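Local coordinates for mandalate racemase/muconate lactonizing enzyme (Unidentified, PDB 4E4U), which is a putative enolase-superfamily enzyme of the mandelate racemase/muconate lactonizing group, probably acting on a carboxylate substrate through proton abstraction next to the carboxylate, at residues E150-N155 with T161-D166; L189-V194 with L204-H209; R72-A77 with T262-F267; H68-L73 with G288-K293. All coordinates share one frame; numbering follows the deposited sequence. Where two conformers were deposited one is given.

Interaction 1: E150-N155 with T161-D166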
loop_
_atom_site.group_PDB
_atom_site.type_symbol
_atom_site.label_atom_id
_atom_site.label_comp_id
_atom_site.label_asym_id
_atom_site.label_seq_id
_atom_site.Cartn_x
_atom_site.Cartn_y
_atom_site.Cartn_z
ATOM N N GLU A 150 14.673 1.018 45.148
ATOM C CA GLU A 150 14.905 0.165 46.309
ATOM C C GLU A 150 13.997 -1.059 46.254
ATOM O O GLU A 150 14.431 -2.184 46.512
ATOM C CB GLU A 150 14.652 0.953 47.595
ATOM C CG GLU A 150 14.713 0.126 48.870
ATOM C CD GLU A 150 14.430 0.946 50.113
ATOM O OE1 GLU A 150 13.360 1.589 50.180
ATOM O OE2 GLU A 150 15.281 0.944 51.024
ATOM N N CYS A 151 12.737 -0.830 45.905
ATOM C CA CYS A 151 11.770 -1.909 45.780
ATOM C C CYS A 151 12.173 -2.877 44.664
ATOM O O CYS A 151 12.075 -4.095 44.820
ATOM C CB CYS A 151 10.385 -1.318 45.518
ATOM S SG CYS A 151 9.067 -2.522 45.293
ATOM N N ALA A 152 12.622 -2.334 43.537
ATOM C CA ALA A 152 13.087 -3.175 42.439
ATOM C C ALA A 152 14.238 -4.076 42.888
ATOM O O ALA A 152 14.269 -5.265 42.569
ATOM C CB ALA A 152 13.511 -2.325 41.259
ATOM N N ALA A 153 15.188 -3.502 43.620
ATOM C CA ALA A 153 16.329 -4.265 44.109
ATOM C C ALA A 153 15.882 -5.402 45.030
ATOM O O ALA A 153 16.432 -6.502 44.969
ATOM C CB ALA A 153 17.315 -3.349 44.818
ATOM N N GLU A 154 14.889 -5.145 45.877
ATOM C CA GLU A 154 14.368 -6.197 46.750
ATOM C C GLU A 154 13.665 -7.290 45.951
ATOM O O GLU A 154 13.798 -8.471 46.260
ATOM C CB GLU A 154 13.444 -5.625 47.825
ATOM C CG GLU A 154 14.142 -4.754 48.851
ATOM C CD GLU A 154 15.294 -5.466 49.535
ATOM O OE1 GLU A 154 15.148 -6.659 49.879
ATOM O OE2 GLU A 154 16.353 -4.833 49.722
ATOM N N ASN A 155 12.937 -6.900 44.909
ATOM C CA ASN A 155 12.299 -7.886 44.043
ATOM C C ASN A 155 13.322 -8.768 43.325
ATOM O O ASN A 155 13.106 -9.967 43.157
ATOM C CB ASN A 155 11.330 -7.211 43.068
ATOM C CG ASN A 155 9.975 -6.948 43.693
ATOM O OD1 ASN A 155 9.377 -7.840 44.287
ATOM N ND2 ASN A 155 9.487 -5.723 43.568
ATOM N N THR A 161 12.863 -11.390 37.537
ATOM C CA THR A 161 13.697 -11.037 36.388
ATOM C C THR A 161 13.091 -9.904 35.556
ATOM O O THR A 161 13.576 -9.610 34.463
ATOM C CB THR A 161 13.928 -12.248 35.469
ATOM O OG1 THR A 161 12.670 -12.703 34.959
ATOM C CG2 THR A 161 14.597 -13.372 36.234
ATOM N N ALA A 162 12.034 -9.279 36.068
ATOM C CA ALA A 162 11.413 -8.125 35.420
ATOM C C ALA A 162 10.554 -7.403 36.446
ATOM O O ALA A 162 9.992 -8.037 37.344
ATOM C CB ALA A 162 10.569 -8.555 34.224
ATOM N N VAL A 163 10.469 -6.080 36.327
ATOM C CA VAL A 163 9.647 -5.280 37.233
ATOM C C VAL A 163 8.919 -4.219 36.421
ATOM O O VAL A 163 9.439 -3.753 35.400
ATOM C CB VAL A 163 10.482 -4.614 38.358
ATOM C CG1 VAL A 163 11.080 -5.673 39.286
ATOM C CG2 VAL A 163 11.574 -3.707 37.771
ATOM N N LYS A 164 7.716 -3.845 36.860
ATOM C CA LYS A 164 6.895 -2.880 36.129
ATOM C C LYS A 164 6.554 -1.666 36.994
ATOM O O LYS A 164 6.391 -1.777 38.206
ATOM C CB LYS A 164 5.619 -3.548 35.618
ATOM C CG LYS A 164 4.823 -2.685 34.647
ATOM C CD LYS A 164 3.909 -3.528 33.760
ATOM C CE LYS A 164 2.549 -3.744 34.391
ATOM N NZ LYS A 164 1.604 -4.482 33.494
ATOM N N PHE A 165 6.438 -0.503 36.358
ATOM C CA PHE A 165 6.120 0.745 37.065
ATOM C C PHE A 165 5.534 1.731 36.059
ATOM O O PHE A 165 5.824 1.641 34.863
ATOM C CB PHE A 165 7.363 1.334 37.768
ATOM C CG PHE A 165 8.575 1.394 36.887
ATOM C CD1 PHE A 165 9.390 0.282 36.733
ATOM C CD2 PHE A 165 8.888 2.557 36.195
ATOM C CE1 PHE A 165 10.498 0.328 35.892
ATOM C CE2 PHE A 165 9.993 2.611 35.358
ATOM C CZ PHE A 165 10.799 1.495 35.209
ATOM N N ASP A 166 4.687 2.645 36.535
ATOM C CA ASP A 166 4.112 3.685 35.676
ATOM C C ASP A 166 4.283 5.075 36.287
ATOM O O ASP A 166 3.468 5.506 37.114
ATOM C CB ASP A 166 2.623 3.436 35.403
ATOM C CG ASP A 166 2.030 4.479 34.461
ATOM O OD1 ASP A 166 2.784 5.356 33.995
ATOM O OD2 ASP A 166 0.817 4.432 34.178
#

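Interaction 2: L189-V194 with L204-H209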
loop_
_atom_site.group_PDB
_atom_site.type_symbol
_atom_site.label_atom_id
_atom_site.label_comp_id
_atom_site.label_asym_id
_atom_site.label_seq_id
_atom_site.Cartn_x
_atom_site.Cartn_y
_atom_site.Cartn_z
ATOM N N LEU A 189 13.824 9.504 34.694
ATOM C CA LEU A 189 14.513 9.350 35.976
ATOM C C LEU A 189 14.162 8.034 36.670
ATOM O O LEU A 189 15.034 7.391 37.258
ATOM C CB LEU A 189 14.215 10.533 36.897
ATOM C CG LEU A 189 14.984 10.526 38.217
ATOM C CD1 LEU A 189 16.487 10.521 37.964
ATOM C CD2 LEU A 189 14.592 11.716 39.070
ATOM N N PHE A 190 12.894 7.631 36.609
ATOM C CA PHE A 190 12.503 6.330 37.146
ATOM C C PHE A 190 13.278 5.216 36.455
ATOM O O PHE A 190 13.816 4.321 37.113
ATOM C CB PHE A 190 11.003 6.091 36.981
ATOM C CG PHE A 190 10.192 6.441 38.194
ATOM C CD1 PHE A 190 9.966 7.771 38.541
ATOM C CD2 PHE A 190 9.631 5.443 38.976
ATOM C CE1 PHE A 190 9.202 8.096 39.655
ATOM C CE2 PHE A 190 8.874 5.757 40.095
ATOM C CZ PHE A 190 8.659 7.086 40.437
ATOM N N CYS A 191 13.347 5.267 35.129
ATOM C CA CYS A 191 14.083 4.238 34.403
ATOM C C CYS A 191 15.558 4.243 34.784
ATOM O O CYS A 191 16.158 3.187 34.979
ATOM C CB CYS A 191 13.909 4.385 32.889
ATOM S SG CYS A 191 12.263 3.944 32.328
ATOM N N ARG A 192 16.136 5.434 34.910
ATOM C CA ARG A 192 17.544 5.549 35.256
ATOM C C ARG A 192 17.823 4.931 36.622
ATOM O O ARG A 192 18.756 4.133 36.775
ATOM C CB ARG A 192 17.970 7.014 35.255
ATOM C CG ARG A 192 19.444 7.205 35.537
ATOM C CD ARG A 192 19.824 8.678 35.526
ATOM N NE ARG A 192 21.238 8.871 35.828
ATOM C CZ ARG A 192 22.178 9.052 34.906
ATOM N NH1 ARG A 192 21.852 9.074 33.619
ATOM N NH2 ARG A 192 23.444 9.217 35.266
ATOM N N ARG A 193 17.013 5.299 37.609
ATOM C CA ARG A 193 17.224 4.825 38.975
ATOM C C ARG A 193 16.945 3.332 39.127
ATOM O O ARG A 193 17.687 2.631 39.812
ATOM C CB ARG A 193 16.381 5.633 39.965
ATOM C CG ARG A 193 16.764 7.106 40.046
ATOM C CD ARG A 193 18.132 7.313 40.681
ATOM N NE ARG A 193 18.586 8.694 40.524
ATOM C CZ ARG A 193 18.118 9.729 41.220
ATOM N NH1 ARG A 193 17.168 9.557 42.132
ATOM N NH2 ARG A 193 18.599 10.946 41.000
ATOM N N VAL A 194 15.878 2.849 38.498
ATOM C CA VAL A 194 15.557 1.425 38.564
ATOM C C VAL A 194 16.627 0.604 37.835
ATOM O O VAL A 194 17.084 -0.408 38.360
ATOM C CB VAL A 194 14.134 1.092 38.056
ATOM C CG1 VAL A 194 13.901 -0.414 38.090
ATOM C CG2 VAL A 194 13.089 1.797 38.916
ATOM N N LEU A 204 13.180 -3.873 32.564
ATOM C CA LEU A 204 12.242 -2.814 32.904
ATOM C C LEU A 204 11.007 -2.945 32.033
ATOM O O LEU A 204 11.108 -3.049 30.804
ATOM C CB LEU A 204 12.857 -1.441 32.628
ATOM C CG LEU A 204 14.223 -1.115 33.221
ATOM C CD1 LEU A 204 14.641 0.301 32.859
ATOM C CD2 LEU A 204 14.194 -1.280 34.707
ATOM N N LEU A 205 9.842 -2.931 32.667
ATOM C CA LEU A 205 8.567 -2.935 31.962
ATOM C C LEU A 205 7.934 -1.579 32.206
ATOM O O LEU A 205 7.582 -1.247 33.339
ATOM C CB LEU A 205 7.667 -4.052 32.492
ATOM C CG LEU A 205 8.319 -5.429 32.539
ATOM C CD1 LEU A 205 7.401 -6.435 33.188
ATOM C CD2 LEU A 205 8.710 -5.880 31.155
ATOM N N PHE A 206 7.827 -0.771 31.159
ATOM C CA PHE A 206 7.305 0.571 31.341
ATOM C C PHE A 206 5.785 0.498 31.235
ATOM O O PHE A 206 5.233 0.401 30.138
ATOM C CB PHE A 206 7.917 1.557 30.343
ATOM C CG PHE A 206 7.771 2.980 30.765
ATOM C CD1 PHE A 206 8.686 3.560 31.634
ATOM C CD2 PHE A 206 6.697 3.729 30.322
ATOM C CE1 PHE A 206 8.538 4.869 32.034
ATOM C CE2 PHE A 206 6.543 5.037 30.718
ATOM C CZ PHE A 206 7.460 5.609 31.573
ATOM N N GLY A 207 5.128 0.502 32.392
ATOM C CA GLY A 207 3.746 0.072 32.492
ATOM C C GLY A 207 2.700 1.156 32.379
ATOM O O GLY A 207 1.799 1.252 33.221
ATOM N N THR A 208 2.805 1.958 31.326
ATOM C CA THR A 208 1.847 3.028 31.071
ATOM C C THR A 208 0.419 2.502 30.879
ATOM O O THR A 208 0.200 1.297 30.661
ATOM C CB THR A 208 2.304 3.901 29.885
ATOM O OG1 THR A 208 3.264 3.179 29.097
ATOM C CG2 THR A 208 2.982 5.150 30.408
ATOM N N HIS A 209 -0.537 3.422 30.970
ATOM C CA HIS A 209 -1.972 3.124 31.001
ATOM C C HIS A 209 -2.731 3.920 29.924
ATOM O O HIS A 209 -3.854 4.372 30.150
ATOM C CB HIS A 209 -2.559 3.491 32.372
ATOM C CG HIS A 209 -2.197 2.549 33.482
ATOM N ND1 HIS A 209 -1.022 2.638 34.190
ATOM C CD2 HIS A 209 -2.895 1.524 34.035
ATOM C CE1 HIS A 209 -0.994 1.700 35.120
ATOM N NE2 HIS A 209 -2.117 1.011 35.047
#

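Interaction 3: R72-A77 with T262-F267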
loop_
_atom_site.group_PDB
_atom_site.type_symbol
_atom_site.label_atom_id
_atom_site.label_comp_id
_atom_site.label_asym_id
_atom_site.label_seq_id
_atom_site.Cartn_x
_atom_site.Cartn_y
_atom_site.Cartn_z
ATOM N N ARG A 72 -19.653 -23.272 21.212
ATOM C CA ARG A 72 -21.067 -22.927 21.250
ATOM C C ARG A 72 -21.304 -21.787 22.231
ATOM O O ARG A 72 -21.961 -20.791 21.900
ATOM C CB ARG A 72 -21.883 -24.153 21.665
ATOM C CG ARG A 72 -23.383 -23.920 21.787
ATOM C CD ARG A 72 -23.982 -24.823 22.887
ATOM N NE ARG A 72 -23.511 -24.387 24.202
ATOM C CZ ARG A 72 -24.025 -23.361 24.874
ATOM N NH1 ARG A 72 -25.056 -22.682 24.376
ATOM N NH2 ARG A 72 -23.518 -23.020 26.049
ATOM N N LEU A 73 -20.790 -21.938 23.446
ATOM C CA LEU A 73 -20.954 -20.905 24.462
ATOM C C LEU A 73 -20.447 -19.549 23.984
ATOM O O LEU A 73 -21.149 -18.535 24.095
ATOM C CB LEU A 73 -20.246 -21.311 25.751
ATOM C CG LEU A 73 -20.190 -20.262 26.862
ATOM C CD1 LEU A 73 -21.591 -19.785 27.257
ATOM C CD2 LEU A 73 -19.429 -20.821 28.059
ATOM N N PHE A 74 -19.228 -19.519 23.454
ATOM C CA PHE A 74 -18.676 -18.268 22.968
ATOM C C PHE A 74 -19.560 -17.663 21.870
ATOM O O PHE A 74 -19.901 -16.477 21.924
ATOM C CB PHE A 74 -17.237 -18.423 22.466
ATOM C CG PHE A 74 -16.673 -17.143 21.922
ATOM C CD1 PHE A 74 -16.057 -16.230 22.765
ATOM C CD2 PHE A 74 -16.830 -16.816 20.581
ATOM C CE1 PHE A 74 -15.568 -15.028 22.274
ATOM C CE2 PHE A 74 -16.354 -15.620 20.085
ATOM C CZ PHE A 74 -15.727 -14.722 20.926
ATOM N N ARG A 75 -19.928 -18.472 20.875
ATOM C CA ARG A 75 -20.719 -17.949 19.762
ATOM C C ARG A 75 -22.072 -17.425 20.229
ATOM O O ARG A 75 -22.533 -16.391 19.742
ATOM C CB ARG A 75 -20.915 -18.994 18.655
ATOM C CG ARG A 75 -19.643 -19.407 17.906
ATOM C CD ARG A 75 -18.870 -18.237 17.310
ATOM N NE ARG A 75 -19.687 -17.386 16.454
ATOM C CZ ARG A 75 -19.215 -16.340 15.783
ATOM N NH1 ARG A 75 -17.921 -16.045 15.841
ATOM N NH2 ARG A 75 -20.032 -15.596 15.044
ATOM N N GLN A 76 -22.717 -18.129 21.154
ATOM C CA GLN A 76 -24.016 -17.666 21.637
ATOM C C GLN A 76 -23.884 -16.336 22.376
ATOM O O GLN A 76 -24.679 -15.421 22.172
ATOM C CB GLN A 76 -24.684 -18.703 22.551
ATOM C CG GLN A 76 -24.956 -20.058 21.905
ATOM C CD GLN A 76 -25.866 -19.993 20.694
ATOM O OE1 GLN A 76 -26.854 -19.254 20.673
ATOM N NE2 GLN A 76 -25.556 -20.803 19.685
ATOM N N ALA A 77 -22.885 -16.233 23.242
ATOM C CA ALA A 77 -22.681 -15.003 24.000
ATOM C C ALA A 77 -22.298 -13.840 23.088
ATOM O O ALA A 77 -22.826 -12.735 23.208
ATOM C CB ALA A 77 -21.616 -15.212 25.071
ATOM N N THR A 262 -10.551 -7.356 23.528
ATOM C CA THR A 262 -11.287 -8.590 23.718
ATOM C C THR A 262 -11.579 -9.260 22.380
ATOM O O THR A 262 -11.825 -8.582 21.380
ATOM C CB THR A 262 -12.600 -8.350 24.503
ATOM O OG1 THR A 262 -13.241 -9.607 24.739
ATOM C CG2 THR A 262 -13.541 -7.398 23.750
ATOM N N THR A 263 -11.567 -10.593 22.393
ATOM C CA THR A 263 -11.758 -11.474 21.235
ATOM C C THR A 263 -10.611 -11.481 20.232
ATOM O O THR A 263 -9.848 -10.514 20.100
ATOM C CB THR A 263 -13.077 -11.229 20.435
ATOM O OG1 THR A 263 -12.910 -10.156 19.491
ATOM C CG2 THR A 263 -14.272 -10.977 21.353
ATOM N N LYS A 264 -10.529 -12.583 19.495
ATOM C CA LYS A 264 -9.549 -12.731 18.433
ATOM C C LYS A 264 -9.718 -11.676 17.340
ATOM O O LYS A 264 -8.753 -11.325 16.675
ATOM C CB LYS A 264 -9.647 -14.131 17.835
ATOM C CG LYS A 264 -11.014 -14.454 17.242
ATOM C CD LYS A 264 -11.162 -15.962 17.041
ATOM C CE LYS A 264 -12.583 -16.366 16.677
ATOM N NZ LYS A 264 -13.537 -16.107 17.802
ATOM N N TYR A 265 -10.930 -11.164 17.157
ATOM C CA TYR A 265 -11.170 -10.179 16.106
ATOM C C TYR A 265 -10.441 -8.862 16.375
ATOM O O TYR A 265 -9.904 -8.243 15.461
ATOM C CB TYR A 265 -12.668 -9.951 15.927
ATOM C CG TYR A 265 -13.410 -11.228 15.613
ATOM C CD1 TYR A 265 -13.272 -11.845 14.373
ATOM C CD2 TYR A 265 -14.243 -11.824 16.554
ATOM C CE1 TYR A 265 -13.948 -13.024 14.081
ATOM C CE2 TYR A 265 -14.920 -12.999 16.268
ATOM C CZ TYR A 265 -14.773 -13.587 15.034
ATOM O OH TYR A 265 -15.447 -14.750 14.760
ATOM N N GLU A 266 -10.406 -8.441 17.636
ATOM C CA GLU A 266 -9.705 -7.212 17.993
ATOM C C GLU A 266 -8.196 -7.389 17.939
ATOM O O GLU A 266 -7.475 -6.509 17.471
ATOM C CB GLU A 266 -10.151 -6.697 19.363
ATOM C CG GLU A 266 -11.585 -6.221 19.346
ATOM C CD GLU A 266 -12.036 -5.546 20.635
ATOM O OE1 GLU A 266 -11.207 -5.318 21.549
ATOM O OE2 GLU A 266 -13.242 -5.234 20.725
ATOM N N PHE A 267 -7.707 -8.529 18.417
ATOM C CA PHE A 267 -6.279 -8.785 18.337
ATOM C C PHE A 267 -5.806 -8.947 16.889
ATOM O O PHE A 267 -4.693 -8.558 16.564
ATOM C CB PHE A 267 -5.869 -9.957 19.226
ATOM C CG PHE A 267 -5.827 -9.600 20.683
ATOM C CD1 PHE A 267 -4.694 -9.006 21.224
ATOM C CD2 PHE A 267 -6.935 -9.805 21.503
ATOM C CE1 PHE A 267 -4.651 -8.657 22.564
ATOM C CE2 PHE A 267 -6.900 -9.455 22.848
ATOM C CZ PHE A 267 -5.753 -8.877 23.375
HETATM O O HOH W 1 -15.693 -17.647 17.036
#

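Interaction 4: H68-L73 with G288-K293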
loop_
_atom_site.group_PDB
_atom_site.type_symbol
_atom_site.label_atom_id
_atom_site.label_comp_id
_atom_site.label_asym_id
_atom_site.label_seq_id
_atom_site.Cartn_x
_atom_site.Cartn_y
_atom_site.Cartn_z
ATOM N N HIS A 68 -18.573 -29.006 27.823
ATOM C CA HIS A 68 -17.574 -29.199 26.771
ATOM C C HIS A 68 -17.778 -28.285 25.567
ATOM O O HIS A 68 -16.870 -28.107 24.758
ATOM C CB HIS A 68 -17.545 -30.655 26.301
ATOM C CG HIS A 68 -17.054 -31.610 27.339
ATOM N ND1 HIS A 68 -17.878 -32.148 28.302
ATOM C CD2 HIS A 68 -15.818 -32.117 27.573
ATOM C CE1 HIS A 68 -17.172 -32.944 29.088
ATOM N NE2 HIS A 68 -15.921 -32.942 28.665
ATOM N N HIS A 69 -18.966 -27.704 25.446
ATOM C CA HIS A 69 -19.326 -26.988 24.230
ATOM C C HIS A 69 -18.958 -25.508 24.308
ATOM O O HIS A 69 -19.822 -24.625 24.272
ATOM C CB HIS A 69 -20.802 -27.233 23.904
ATOM C CG HIS A 69 -21.107 -28.675 23.645
ATOM N ND1 HIS A 69 -22.382 -29.152 23.461
ATOM C CD2 HIS A 69 -20.282 -29.748 23.568
ATOM C CE1 HIS A 69 -22.336 -30.458 23.266
ATOM N NE2 HIS A 69 -21.073 -30.847 23.327
ATOM N N VAL A 70 -17.657 -25.253 24.388
ATOM C CA VAL A 70 -17.148 -23.910 24.618
ATOM C C VAL A 70 -17.183 -23.032 23.361
ATOM O O VAL A 70 -17.319 -21.814 23.473
ATOM C CB VAL A 70 -15.733 -23.926 25.270
ATOM C CG1 VAL A 70 -15.803 -24.522 26.685
ATOM C CG2 VAL A 70 -14.730 -24.688 24.411
ATOM N N GLU A 71 -17.047 -23.629 22.176
ATOM C CA GLU A 71 -17.281 -22.881 20.935
ATOM C C GLU A 71 -18.717 -22.377 20.909
ATOM O O GLU A 71 -18.974 -21.210 20.610
ATOM C CB GLU A 71 -17.050 -23.751 19.696
ATOM C CG GLU A 71 -15.595 -24.061 19.388
ATOM C CD GLU A 71 -14.903 -22.982 18.577
ATOM O OE1 GLU A 71 -15.546 -21.964 18.227
ATOM O OE2 GLU A 71 -13.706 -23.160 18.259
ATOM N N ARG A 72 -19.653 -23.272 21.212
ATOM C CA ARG A 72 -21.067 -22.927 21.250
ATOM C C ARG A 72 -21.304 -21.787 22.231
ATOM O O ARG A 72 -21.961 -20.791 21.900
ATOM C CB ARG A 72 -21.883 -24.153 21.665
ATOM C CG ARG A 72 -23.383 -23.920 21.787
ATOM C CD ARG A 72 -23.982 -24.823 22.887
ATOM N NE ARG A 72 -23.511 -24.387 24.202
ATOM C CZ ARG A 72 -24.025 -23.361 24.874
ATOM N NH1 ARG A 72 -25.056 -22.682 24.376
ATOM N NH2 ARG A 72 -23.518 -23.020 26.049
ATOM N N LEU A 73 -20.790 -21.938 23.446
ATOM C CA LEU A 73 -20.954 -20.905 24.462
ATOM C C LEU A 73 -20.447 -19.549 23.984
ATOM O O LEU A 73 -21.149 -18.535 24.095
ATOM C CB LEU A 73 -20.246 -21.311 25.751
ATOM C CG LEU A 73 -20.190 -20.262 26.862
ATOM C CD1 LEU A 73 -21.591 -19.785 27.257
ATOM C CD2 LEU A 73 -19.429 -20.821 28.059
ATOM N N GLY A 288 -12.429 -16.155 27.284
ATOM C CA GLY A 288 -12.172 -17.440 27.918
ATOM C C GLY A 288 -10.894 -18.086 27.420
ATOM O O GLY A 288 -10.124 -17.469 26.681
ATOM N N LEU A 289 -10.659 -19.330 27.824
ATOM C CA LEU A 289 -9.400 -20.001 27.517
ATOM C C LEU A 289 -9.249 -20.400 26.054
ATOM O O LEU A 289 -8.166 -20.274 25.492
ATOM C CB LEU A 289 -9.213 -21.216 28.421
ATOM C CG LEU A 289 -8.757 -20.855 29.831
ATOM C CD1 LEU A 289 -8.855 -22.061 30.747
ATOM C CD2 LEU A 289 -7.320 -20.339 29.800
ATOM N N LEU A 290 -10.312 -20.889 25.428
ATOM C CA LEU A 290 -10.195 -21.236 24.015
ATOM C C LEU A 290 -9.981 -19.981 23.169
ATOM O O LEU A 290 -9.118 -19.962 22.293
ATOM C CB LEU A 290 -11.396 -22.047 23.528
ATOM C CG LEU A 290 -11.310 -22.458 22.054
ATOM C CD1 LEU A 290 -10.048 -23.265 21.780
ATOM C CD2 LEU A 290 -12.554 -23.220 21.620
ATOM N N GLU A 291 -10.745 -18.925 23.444
ATOM C CA GLU A 291 -10.533 -17.672 22.732
ATOM C C GLU A 291 -9.118 -17.126 22.981
ATOM O O GLU A 291 -8.474 -16.608 22.068
ATOM C CB GLU A 291 -11.611 -16.648 23.093
ATOM C CG GLU A 291 -11.621 -15.408 22.206
ATOM C CD GLU A 291 -12.217 -15.618 20.817
ATOM O OE1 GLU A 291 -12.586 -16.757 20.434
ATOM O OE2 GLU A 291 -12.336 -14.607 20.107
ATOM N N ALA A 292 -8.618 -17.264 24.208
ATOM C CA ALA A 292 -7.247 -16.837 24.495
ATOM C C ALA A 292 -6.220 -17.665 23.715
ATOM O O ALA A 292 -5.238 -17.134 23.213
ATOM C CB ALA A 292 -6.971 -16.890 26.000
ATOM N N LYS A 293 -6.458 -18.968 23.607
ATOM C CA LYS A 293 -5.608 -19.832 22.790
ATOM C C LYS A 293 -5.619 -19.375 21.331
ATOM O O LYS A 293 -4.579 -19.366 20.662
ATOM C CB LYS A 293 -6.075 -21.286 22.895
ATOM C CG LYS A 293 -5.213 -22.295 22.156
ATOM C CD LYS A 293 -3.947 -22.607 22.930
ATOM C CE LYS A 293 -3.047 -23.539 22.146
ATOM N NZ LYS A 293 -1.834 -23.922 22.920
#

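Interaction 1: E150-N155 with T161-D166
Val163 presents both of its methyl groups to the helix segment 150-155, and each finds a different residue. CG2 lies 4.2 Å from Ala152 CB, while CG1 comes within 4.1 Å of Asn155 CB, so the branched valine straddles two residues about one helical turn apart. With chi1 at -66°, CG1 stands beside the backbone N of Val163 and CG2 sits between that N and the carbonyl carbon, which spreads the methyls along the helix surface. Alanine suits position 152 because a single methyl lets helix and strand backbones draw close, Ala152 CA being 6.6 Å from Val163 CA. Asn155 gives only its CB to the valine; its OD1 is hydrogen-bonded to O2 of a bound dimercaptobutanediol, probably from the crystallisation liquor, whose S4 is covalently linked to Cys151 SG. The helix bond from Asn155 N to Cys151 O, 2.9 Å long, keeps these two pocket residues in step. Further out, Val194 of helix 181-198 touches both Ala152 and Val163. The contact belongs to the beta-alpha-beta unit of strand 125-130, helix 145-158 and strand 162-165 in the barrel domain. Having no hydrogen bond across it, the seam rests on dispersion and burial of apolar surface.

Interaction 2: L189-V194 with L204-H209
The Phe206 ring meets the sulfur of Cys191 at an oblique position, with SG 3.7 Å from CD1 and 3.8 Å from CE1 of the same ring. Measured to the ring centroid the sulfur is 4.8 Å away, 72° off the normal: a Cys sulfur-aromatic contact made along one flank of the ring. Phe206 reaches it because CG lies opposite the backbone N (chi1 -161°), which carries the ring toward the helix although its CB does not point there. Leu220 and Leu224 of helix 214-224 also pack on this ring. The other flat group, the guanidinium of Arg193, lies apart from the contact, one face overlaid toward the rim by Leu189 CD1 of the same helix.

Two residues earlier on the strand, Leu204 forks against the helix. Its CD2 approaches Val194 CG1 to 3.5 Å, the two side chains running alongside in opposing senses, and its CD1 rests 3.9 Å from Cys191 O and 4.1 Å from Cys191 CB. Helix 189-194 runs at 165° to strand 204-206, the nearly antiparallel setting expected when a barrel helix leads back to its next strand in a beta-alpha-beta unit. The branched methyls of leucine and valine fit between helix and strand, and the cysteine thiol is compact enough to reach the ring. With no hydrogen bond across it, the interface coheres through buried apolar surface and one sulfur-aromatic approach.

Interaction 3: R72-A77 with T262-F267
Arg75 and Tyr265 meet where the N-terminal domain of this enolase-superfamily fold leans on a helix of its C-terminal barrel. From CB the arginine chain does not run straight: bends at chi2 and chi3 fold CG and CD round, bringing the guanidinium to the barrel helix although CB does not aim at it. NE is turned to another subunit, bonding to Ala173 O of the third subunit. At the tip, NH1 donates to Tyr265 OH over 3.0 Å, but the N-H...O angle of 130° makes this bond weak. The tyrosine oxygen lies at the guanidinium edge, in its plane, while the ring itself is turned 80° from that plane; Lys264 CG covers one face of the ring.

Phe74, one residue earlier, makes an apolar contact with Thr263 CG2, which sits at the edge of its ring, 4.0 Å from CZ. Separately, Lys264 NZ comes obliquely to 3.7 Å from Phe74 CE2. That NZ forms a salt bridge with Glu291, which probably offsets its charge and that of the nearby Arg75. A long, multiply donating arginine suits a junction of two domains and a neighbouring subunit. One water also joins the two cations, accepting from Arg75 NH1 at 3.0 Å and from Lys264 NZ at 2.8 Å.

Interaction 4: H68-L73 with G288-K293
Leu290 pushes a single methyl, CD2, against both Val70 and Glu71, joining the first turn of helix 70-79 in the N-terminal domain to the first turn of helix 289-301, one of the helices around the enolase-superfamily barrel. The leucine and valine side chains meet at a slant, Val70 CG2 standing 3.8 Å from Leu290 CD2. Glu71 instead lies across the leucine at about a right angle and offers its flank: CG and CD are each 3.9 Å from CD2, and OE2 is 3.6 Å from it. This broadside approach depends on the bend at chi2 (-85°), which turns the carboxylate toward the barrel helix. On the other side, Leu290 extends its CG away from its own backbone N (chi1 -179°), so that the branched end reaches across the domain boundary.

The residue types follow from these roles. Valine and leucine fill the buried interface, whereas the glutamate lays CG and one side of its carboxylate against the methyl, while OE2 is also held by salt bridges with Lys294 and with Lys293 of the fourth subunit; Lys293 returns the bridge to Glu71 of that subunit. Glu98 of helix 88-109 receives the N-H groups of both Leu289 and Leu290, occupying the start of the barrel helix. Gly288, the N-cap residue, has backbone angles (phi 111°) at which a CB would run into the preceding carbonyl oxygen. Its own carbonyl oxygen begins the helical ladder, accepting from Ala292 N at 2.9 Å.

Overall arrangement
The four contacts fall into two pairs on opposite sides of the chain's centre. Interactions 1 and 2 are consecutive in the barrel, their centres about 9 Å apart, and strands 162-165 and 203-206 lie side by side in its sheet; a hydrogen bond between Asp166 OD2 and His209 ND1, 2.6 Å, ties them together. Interactions 3 and 4 share helix 70-79, with centres about 8 Å apart, and are linked by a salt bridge of 2.9 Å between Lys264 NZ and Glu291 OE1. Between interactions 1 and 3 the centres are about 35 Å apart. Interaction 1 supplies three of the five residues of the pocket holding dimercaptobutanediol, probably a crystallisation additive, with Tyr132 and Leu158 the others; interactions 3 and 4 join the two domains.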